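Local coordinates for endo-1,3-beta-glucanase, family GH16 (Zobellia galactanivorans, PDB 4CRQ), which probably hydrolyses internal beta-1,3-glucosidic bonds of laminarin as a family 16 glycoside hydrolase, the present chain being its calcium-binding catalytic module, at residues V20-M25 and R68-G73; V108-C113 and T131-D136. The protein carries 1 engineered substitution. All blocks are in the same frame, centred on the assembly; numbering follows the deposited sequence.

Contact 1 (V20-M25 and R68-G73); sequences VFETGM and RMKTQG. With ACT (acetate ion), chain F.
V20-E22 pairs with R68-K70 as antiparallel strands, 4.7 Å apart at closest axis approach and with their directions 145° apart, in the beta-sandwich of the family 16 glycoside hydrolases. V20 and K70 form a hydrogen-bonded pair, V20 N giving to K70 O and K70 N to V20 O, and E22 N reaches R68 O. F21 and M69 make the non-hydrogen-bonded pair between them. Their side chains lie side by side and point the same way: M69 CG comes 3.4 Å from F21 CE2, and the sulfur sits obliquely to the ring, a Met-aromatic contact with SD 4.9 Å from the F21 ring centroid. R40 meets the same ring as a cation-pi partner.

V20, E22, R68 and K70 project from the other face, where the last three make a salt-bridge network. R68 is extended from CG to NE and crosses E22, its NE 2.7 Å from E22 OE1. The donor comes from above the carboxylate plane, and the two flat groups are turned 64° against each other. An alanine at R68 would probably leave E22 OE1 without its guanidinium mate and the carboxylate freer to turn. K70 CG sits between the backbone N and the carbonyl carbon (chi1 63°); the extended chain beyond it crosses E22 at about a right angle, but K70 NZ is only a weak partner of E22 OE2 at 3.5 Å.

An acetate ion, probably from the crystallisation liquor, bridges the two bases: R68 NH2 donates to its O and K70 NZ to its OXT. K70 NZ also donates to Q72 OE1 at 2.7 Å, nearly in line with that carbonyl.

Contact 2 (V108-C113 and T131-D136); sequences VSWPAC and TIHWSD
The turn S109-A112, built round the cis peptide bond between W110 and P111 in the loop leaving helix 105-108, lies against the end of strand 127-135 in the family 16 beta-sandwich, meeting it at H133, W134 and S135. No direct hydrogen bond joins the two segments. Instead P111 O receives a CA-H...O contact from W134 CA at 3.3 Å, and a water links the backbones, donating to A112 O and accepting from S135 N.

P111 presses its ring on the strand's main chain, CG standing 3.7 Å from W134 O and CB 3.8 Å from W134 C. The cis peptide also folds P111 back on its neighbour: P111 CB stands 3.5 Å above the plane of the W110 indole, over its centre. With W110 CG anti to the backbone N (chi1 -178°), and therefore beside the carbonyl carbon, the indole starts out on the side of the chain that leads to P111. At the far end of the indole, W110 CZ2 approaches H133 CB to 3.8 Å and is almost as near H133 CG. The two rings cross obliquely, their planes 45° apart. Further along the strand, S135 CB packs 3.7 Å from A112 CA.

W110 NE1 is hydrogen-bonded to E115, on strand 115-117, which pairs with 127-135; H133 touches both E115 and D117. These two acids fit the beginning of the family's ExDxxE active-site signature, so the turn probably borders the catalytic cleft. W134, whose NE1 bonds to N187 O, packs on A142 and Y144 of strand 141-149, the other neighbour of strand 127-135.

Contact 1 closes at residue 73, before contact 2 opens at 108, so the two follow one another along the chain. Their centres are about 19 Å apart and their nearest atoms about 8 Å, with no touch between them. Strands nonetheless connect them: strand 62-70 of contact 1 pairs with 196-204, which pairs with 94-102, then 115-117 and finally 127-135 of contact 2. Contact 1 therefore ties a short strand to one end of this series at the surface, the M69 side chain about 12 Å from the bound calcium, while contact 2 seats a turn at the other end, beside the probable catalytic strand.

Contact 1 (V20-M25 and R68-G73)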
ATOM      1  N   VAL A  20       8.133 -10.717   2.339  1.00 20.86           N
ATOM      2  CA  VAL A  20       9.506 -10.451   1.897  1.00 25.71           C
ATOM      3  C   VAL A  20       9.762  -8.987   2.201  1.00 23.89           C
ATOM      4  O   VAL A  20       8.894  -8.124   1.933  1.00 23.99           O
ATOM      5  CB  VAL A  20       9.655 -10.732   0.375  1.00 28.30           C
ATOM      6  CG1 VAL A  20      10.999 -10.275  -0.191  1.00 29.10           C
ATOM      7  CG2 VAL A  20       9.423 -12.213   0.102  1.00 32.50           C
ATOM      8  N   PHE A  21      10.939  -8.683   2.735  1.00 21.86           N
ATOM      9  CA  PHE A  21      11.308  -7.306   3.097  1.00 23.32           C
ATOM     10  C   PHE A  21      12.202  -6.726   2.033  1.00 25.67           C
ATOM     11  O   PHE A  21      13.135  -7.383   1.581  1.00 30.76           O
ATOM     12  CB  PHE A  21      11.990  -7.305   4.464  1.00 25.30           C
ATOM     13  CG  PHE A  21      11.079  -7.792   5.548  1.00 28.24           C
ATOM     14  CD1 PHE A  21      10.963  -9.174   5.813  1.00 30.34           C
ATOM     15  CD2 PHE A  21      10.308  -6.888   6.295  1.00 31.52           C
ATOM     16  CE1 PHE A  21      10.102  -9.647   6.806  1.00 32.97           C
ATOM     17  CE2 PHE A  21       9.443  -7.363   7.298  1.00 34.17           C
ATOM     18  CZ  PHE A  21       9.339  -8.739   7.550  1.00 32.61           C
ATOM     19  N   GLU A  22      11.906  -5.497   1.633  1.00 23.07           N
ATOM     20  CA  GLU A  22      12.740  -4.770   0.664  1.00 23.89           C
ATOM     21  C   GLU A  22      13.705  -3.872   1.420  1.00 21.99           C
ATOM     22  O   GLU A  22      13.429  -3.470   2.557  1.00 25.16           O
ATOM     23  CB  GLU A  22      11.867  -4.019  -0.336  1.00 27.63           C
ATOM     24  CG  GLU A  22      11.169  -5.013  -1.255  1.00 29.91           C
ATOM     25  CD  GLU A  22      10.275  -4.359  -2.257  1.00 28.64           C
ATOM     26  OE1 GLU A  22       9.233  -3.830  -1.866  1.00 35.31           O
ATOM     27  OE2 GLU A  22      10.639  -4.403  -3.457  1.00 34.54           O
ATOM     28  N   THR A  23      14.845  -3.563   0.804  1.00 24.97           N
ATOM     29  CA  THR A  23      15.832  -2.726   1.452  1.00 23.35           C
ATOM     30  C   THR A  23      16.316  -1.673   0.477  1.00 25.79           C
ATOM     31  O   THR A  23      16.204  -1.873  -0.761  1.00 25.52           O
ATOM     32  CB  THR A  23      17.056  -3.554   1.967  1.00 24.51           C
ATOM     33  OG1 THR A  23      17.725  -4.116   0.837  1.00 30.22           O
ATOM     34  CG2 THR A  23      16.700  -4.696   2.881  1.00 23.01           C
ATOM     35  N   GLY A  24      16.874  -0.583   1.013  1.00 23.50           N
ATOM     36  CA  GLY A  24      17.480   0.465   0.188  1.00 24.29           C
ATOM     37  C   GLY A  24      16.511   1.450  -0.398  1.00 20.69           C
ATOM     38  O   GLY A  24      15.358   1.643   0.079  1.00 22.86           O
ATOM     39  N   MET A  25      16.997   2.082  -1.463  1.00 22.53           N
ATOM     40  CA  MET A  25      16.303   3.231  -2.083  1.00 21.25           C
ATOM     41  C   MET A  25      15.732   2.981  -3.485  1.00 24.11           C
ATOM     42  O   MET A  25      15.193   3.906  -4.111  1.00 27.45           O
ATOM     43  CB  MET A  25      17.191   4.495  -2.050  1.00 24.96           C
ATOM     44  CG  MET A  25      17.666   4.865  -0.643  1.00 26.92           C
ATOM     45  SD  MET A  25      18.584   6.406  -0.617  1.00 30.27           S
ATOM     46  CE  MET A  25      17.277   7.632  -0.708  1.00 31.92           C
ATOM     47  N   ARG A  68       9.418  -1.653   4.029  1.00 17.98           N
ATOM     48  CA  ARG A  68       8.558  -1.970   2.902  1.00 18.79           C
ATOM     49  C   ARG A  68       8.543  -3.492   2.789  1.00 20.23           C
ATOM     50  O   ARG A  68       9.602  -4.128   2.712  1.00 20.85           O
ATOM     51  CB  ARG A  68       9.062  -1.309   1.607  1.00 20.14           C
ATOM     52  CG  ARG A  68       8.292  -1.727   0.348  1.00 19.75           C
ATOM     53  CD  ARG A  68       8.631  -0.789  -0.812  1.00 22.16           C
ATOM     54  NE  ARG A  68       8.262  -1.346  -2.122  1.00 22.63           N
ATOM     55  CZ  ARG A  68       7.999  -0.618  -3.220  1.00 22.01           C
ATOM     56  NH1 ARG A  68       8.019   0.723  -3.169  1.00 22.67           N
ATOM     57  NH2 ARG A  68       7.698  -1.233  -4.356  1.00 23.07           N
ATOM     58  N   MET A  69       7.338  -4.064   2.783  1.00 19.13           N
ATOM     59  CA  MET A  69       7.135  -5.510   2.787  1.00 20.02           C
ATOM     60  C   MET A  69       6.174  -5.922   1.697  1.00 20.26           C
ATOM     61  O   MET A  69       5.266  -5.170   1.392  1.00 19.51           O
ATOM     62  CB  MET A  69       6.472  -5.880   4.106  1.00 25.60           C
ATOM     63  CG  MET A  69       7.232  -5.564   5.357  1.00 28.43           C
ATOM     64  SD  MET A  69       6.105  -5.534   6.767  1.00 26.89           S
ATOM     65  CE  MET A  69       5.508  -7.238   6.906  1.00 24.36           C
ATOM     66  N   LYS A  70       6.347  -7.109   1.117  1.00 19.00           N
ATOM     67  CA  LYS A  70       5.477  -7.577   0.035  1.00 18.47           C
ATOM     68  C   LYS A  70       5.273  -9.071   0.155  1.00 19.69           C
ATOM     69  O   LYS A  70       6.118  -9.748   0.750  1.00 21.85           O
ATOM     70  CB  LYS A  70       6.093  -7.173  -1.339  1.00 20.25           C
ATOM     71  CG  LYS A  70       7.454  -7.821  -1.593  1.00 22.41           C
ATOM     72  CD  LYS A  70       8.127  -7.378  -2.888  1.00 22.62           C
ATOM     73  CE  LYS A  70       9.489  -8.042  -3.033  1.00 24.01           C
ATOM     74  NZ  LYS A  70      10.132  -7.702  -4.336  1.00 27.70           N
ATOM     75  N   THR A  71       4.169  -9.573  -0.415  1.00 19.37           N
ATOM     76  CA  THR A  71       3.916 -11.011  -0.418  1.00 18.63           C
ATOM     77  C   THR A  71       4.350 -11.638  -1.754  1.00 20.37           C
ATOM     78  O   THR A  71       4.049 -12.811  -2.007  1.00 22.05           O
ATOM     79  CB  THR A  71       2.429 -11.343  -0.136  1.00 19.28           C
ATOM     80  OG1 THR A  71       1.604 -10.882  -1.210  1.00 20.13           O
ATOM     81  CG2 THR A  71       1.966 -10.714   1.165  1.00 19.45           C
ATOM     82  N   GLN A  72       5.035 -10.866  -2.611  1.00 21.09           N
ATOM     83  CA  GLN A  72       5.491 -11.372  -3.921  1.00 21.79           C
ATOM     84  C   GLN A  72       6.197 -12.732  -3.841  1.00 24.51           C
ATOM     85  O   GLN A  72       7.133 -12.880  -3.039  1.00 25.43           O
ATOM     86  CB  GLN A  72       6.361 -10.325  -4.622  1.00 23.63           C
ATOM     87  CG  GLN A  72       6.828 -10.732  -6.016  1.00 24.83           C
ATOM     88  CD  GLN A  72       7.646  -9.640  -6.663  1.00 28.13           C
ATOM     89  OE1 GLN A  72       8.269  -8.828  -5.969  1.00 31.83           O
ATOM     90  NE2 GLN A  72       7.649  -9.602  -7.997  1.00 29.98           N
ATOM     91  N   GLY A  73       5.735 -13.701  -4.647  1.00 26.57           N
ATOM     92  CA  GLY A  73       6.308 -15.058  -4.685  1.00 28.98           C
ATOM     93  C   GLY A  73       5.835 -16.001  -3.580  1.00 24.73           C
ATOM     94  O   GLY A  73       6.209 -17.195  -3.566  1.00 28.31           O
TER
HETATM   95  C   ACT F1257       8.717  -4.625  -6.099  1.00 51.65           C
HETATM   96  O   ACT F1257       8.712  -4.000  -5.018  1.00 37.98           O
HETATM   97  OXT ACT F1257       9.441  -5.622  -6.378  1.00 44.60           O
HETATM   98  CH3 ACT F1257       7.780  -4.125  -7.126  1.00 45.83           C
HETATM   99  O   HOH W   1      11.859  -3.210   4.890  1.00 22.48           O

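Contact 2 (V108-C113 and T131-D136)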
ATOM      1  N   VAL A 108       6.441  -7.756 -17.469  1.00 37.84           N
ATOM      2  CA  VAL A 108       5.859  -6.602 -18.224  1.00 39.65           C
ATOM      3  C   VAL A 108       6.198  -5.224 -17.631  1.00 39.17           C
ATOM      4  O   VAL A 108       5.887  -4.187 -18.241  1.00 39.58           O
ATOM      5  CB  VAL A 108       4.314  -6.731 -18.434  1.00 37.09           C
ATOM      6  CG1 VAL A 108       3.966  -8.049 -19.131  1.00 40.23           C
ATOM      7  CG2 VAL A 108       3.552  -6.578 -17.115  1.00 36.61           C
ATOM      8  N   SER A 109       6.827  -5.230 -16.452  1.00 36.03           N
ATOM      9  CA  SER A 109       7.252  -4.018 -15.722  1.00 36.24           C
ATOM     10  C   SER A 109       6.042  -3.180 -15.223  1.00 37.03           C
ATOM     11  O   SER A 109       4.884  -3.629 -15.313  1.00 37.80           O
ATOM     12  CB  SER A 109       8.270  -3.211 -16.573  1.00 43.18           C
ATOM     13  OG  SER A 109       8.950  -2.250 -15.799  1.00 50.28           O
ATOM     14  N   TRP A 110       6.312  -1.988 -14.692  1.00 38.30           N
ATOM     15  CA  TRP A 110       5.283  -1.074 -14.195  1.00 35.59           C
ATOM     16  C   TRP A 110       5.159   0.069 -15.175  1.00 35.66           C
ATOM     17  O   TRP A 110       6.180   0.504 -15.714  1.00 37.98           O
ATOM     18  CB  TRP A 110       5.626  -0.600 -12.777  1.00 32.53           C
ATOM     19  CG  TRP A 110       4.583   0.310 -12.156  1.00 30.26           C
ATOM     20  CD1 TRP A 110       3.554  -0.039 -11.271  1.00 33.66           C
ATOM     21  CD2 TRP A 110       4.428   1.764 -12.371  1.00 30.21           C
ATOM     22  NE1 TRP A 110       2.802   1.063 -10.937  1.00 35.00           N
ATOM     23  CE2 TRP A 110       3.267   2.175 -11.556  1.00 34.61           C
ATOM     24  CE3 TRP A 110       5.109   2.745 -13.137  1.00 34.54           C
ATOM     25  CZ2 TRP A 110       2.825   3.499 -11.512  1.00 37.94           C
ATOM     26  CZ3 TRP A 110       4.649   4.077 -13.083  1.00 39.37           C
ATOM     27  CH2 TRP A 110       3.535   4.443 -12.292  1.00 40.14           C
ATOM     28  N   PRO A 111       3.927   0.589 -15.425  1.00 33.15           N
ATOM     29  CA  PRO A 111       2.629   0.232 -14.826  1.00 33.06           C
ATOM     30  C   PRO A 111       1.816  -0.852 -15.542  1.00 32.97           C
ATOM     31  O   PRO A 111       0.679  -1.113 -15.125  1.00 31.45           O
ATOM     32  CB  PRO A 111       1.891   1.578 -14.843  1.00 29.57           C
ATOM     33  CG  PRO A 111       2.363   2.236 -16.116  1.00 34.03           C
ATOM     34  CD  PRO A 111       3.770   1.729 -16.360  1.00 36.28           C
ATOM     35  N   ALA A 112       2.380  -1.474 -16.588  1.00 36.13           N
ATOM     36  CA  ALA A 112       1.663  -2.518 -17.345  1.00 35.94           C
ATOM     37  C   ALA A 112       1.180  -3.646 -16.442  1.00 32.13           C
ATOM     38  O   ALA A 112       0.142  -4.212 -16.720  1.00 35.06           O
ATOM     39  CB  ALA A 112       2.493  -3.084 -18.484  1.00 36.68           C
ATOM     40  N   CYS A 113       1.930  -3.961 -15.372  1.00 31.59           N
ATOM     41  CA  CYS A 113       1.541  -5.007 -14.419  1.00 29.91           C
ATOM     42  C   CYS A 113       0.242  -4.695 -13.667  1.00 29.99           C
ATOM     43  O   CYS A 113      -0.424  -5.605 -13.180  1.00 29.35           O
ATOM     44  CB  CYS A 113       2.646  -5.235 -13.397  1.00 29.82           C
ATOM     45  SG  CYS A 113       3.056  -3.764 -12.426  1.00 30.23           S
ATOM     46  N   THR A 131      -6.605   4.326  -5.493  1.00 26.80           N
ATOM     47  CA  THR A 131      -6.205   4.605  -6.868  1.00 27.98           C
ATOM     48  C   THR A 131      -5.810   3.328  -7.609  1.00 25.41           C
ATOM     49  O   THR A 131      -5.399   2.341  -6.975  1.00 25.99           O
ATOM     50  CB  THR A 131      -4.964   5.580  -6.849  1.00 32.07           C
ATOM     51  OG1 THR A 131      -5.090   6.545  -5.780  1.00 34.53           O
ATOM     52  CG2 THR A 131      -4.724   6.339  -8.193  1.00 35.10           C
ATOM     53  N   ILE A 132      -5.962   3.329  -8.938  1.00 28.64           N
ATOM     54  CA  ILE A 132      -5.333   2.305  -9.790  1.00 26.48           C
ATOM     55  C   ILE A 132      -4.350   3.006 -10.744  1.00 28.16           C
ATOM     56  O   ILE A 132      -4.573   4.171 -11.135  1.00 31.06           O
ATOM     57  CB  ILE A 132      -6.303   1.387 -10.599  1.00 29.50           C
ATOM     58  CG1 ILE A 132      -7.339   2.199 -11.414  1.00 31.88           C
ATOM     59  CG2 ILE A 132      -6.939   0.364  -9.653  1.00 30.98           C
ATOM     60  CD1 ILE A 132      -7.977   1.401 -12.529  1.00 33.07           C
ATOM     61  N   HIS A 133      -3.282   2.295 -11.097  1.00 25.70           N
ATOM     62  CA  HIS A 133      -2.314   2.720 -12.112  1.00 27.19           C
ATOM     63  C   HIS A 133      -2.155   1.587 -13.085  1.00 28.17           C
ATOM     64  O   HIS A 133      -2.086   0.413 -12.668  1.00 30.06           O
ATOM     65  CB  HIS A 133      -0.968   3.111 -11.504  1.00 30.29           C
ATOM     66  CG  HIS A 133      -1.020   4.335 -10.610  1.00 32.52           C
ATOM     67  ND1 HIS A 133      -1.239   4.258  -9.278  1.00 40.67           N
ATOM     68  CD2 HIS A 133      -0.855   5.686 -10.903  1.00 37.73           C
ATOM     69  CE1 HIS A 133      -1.225   5.500  -8.749  1.00 39.21           C
ATOM     70  NE2 HIS A 133      -0.993   6.374  -9.744  1.00 41.82           N
ATOM     71  N   TRP A 134      -2.102   1.893 -14.383  1.00 30.56           N
ATOM     72  CA  TRP A 134      -1.955   0.852 -15.405  1.00 33.12           C
ATOM     73  C   TRP A 134      -1.420   1.441 -16.693  1.00 34.05           C
ATOM     74  O   TRP A 134      -1.247   2.673 -16.772  1.00 37.86           O
ATOM     75  CB  TRP A 134      -3.286   0.090 -15.595  1.00 32.42           C
ATOM     76  CG  TRP A 134      -4.389   0.808 -16.352  1.00 34.84           C
ATOM     77  CD1 TRP A 134      -4.829   0.534 -17.651  1.00 35.79           C
ATOM     78  CD2 TRP A 134      -5.230   1.933 -15.897  1.00 36.35           C
ATOM     79  NE1 TRP A 134      -5.848   1.377 -18.022  1.00 37.34           N
ATOM     80  CE2 TRP A 134      -6.145   2.242 -17.019  1.00 33.37           C
ATOM     81  CE3 TRP A 134      -5.320   2.693 -14.715  1.00 37.76           C
ATOM     82  CZ2 TRP A 134      -7.097   3.280 -16.940  1.00 38.54           C
ATOM     83  CZ3 TRP A 134      -6.285   3.731 -14.646  1.00 37.69           C
ATOM     84  CH2 TRP A 134      -7.150   4.014 -15.732  1.00 43.53           C
ATOM     85  N   SER A 135      -1.148   0.589 -17.699  1.00 33.96           N
ATOM     86  CA  SER A 135      -0.775   1.012 -19.015  1.00 32.13           C
ATOM     87  C   SER A 135      -2.048   0.868 -19.874  1.00 46.07           C
ATOM     88  O   SER A 135      -2.553  -0.255 -20.043  1.00 43.89           O
ATOM     89  CB  SER A 135       0.401   0.186 -19.590  1.00 44.67           C
ATOM     90  OG  SER A 135       0.835   0.668 -20.863  1.00 46.12           O
ATOM     91  N   ASP A 136      -2.565   1.986 -20.405  1.00 47.74           N
ATOM     92  CA  ASP A 136      -3.836   1.989 -21.175  1.00 49.91           C
ATOM     93  C   ASP A 136      -3.664   1.404 -22.598  1.00 54.21           C
ATOM     94  O   ASP A 136      -2.548   0.992 -22.948  1.00 52.41           O
ATOM     95  CB  ASP A 136      -4.496   3.400 -21.183  1.00 53.45           C
ATOM     96  CG  ASP A 136      -3.745   4.453 -22.050  1.00 56.47           C
ATOM     97  OD1 ASP A 136      -2.831   4.141 -22.859  1.00 59.05           O
ATOM     98  OD2 ASP A 136      -4.102   5.642 -21.914  1.00 61.36           O
TER
HETATM   99  O   HOH W   2      -1.794  -2.259 -17.677  1.00 37.31           O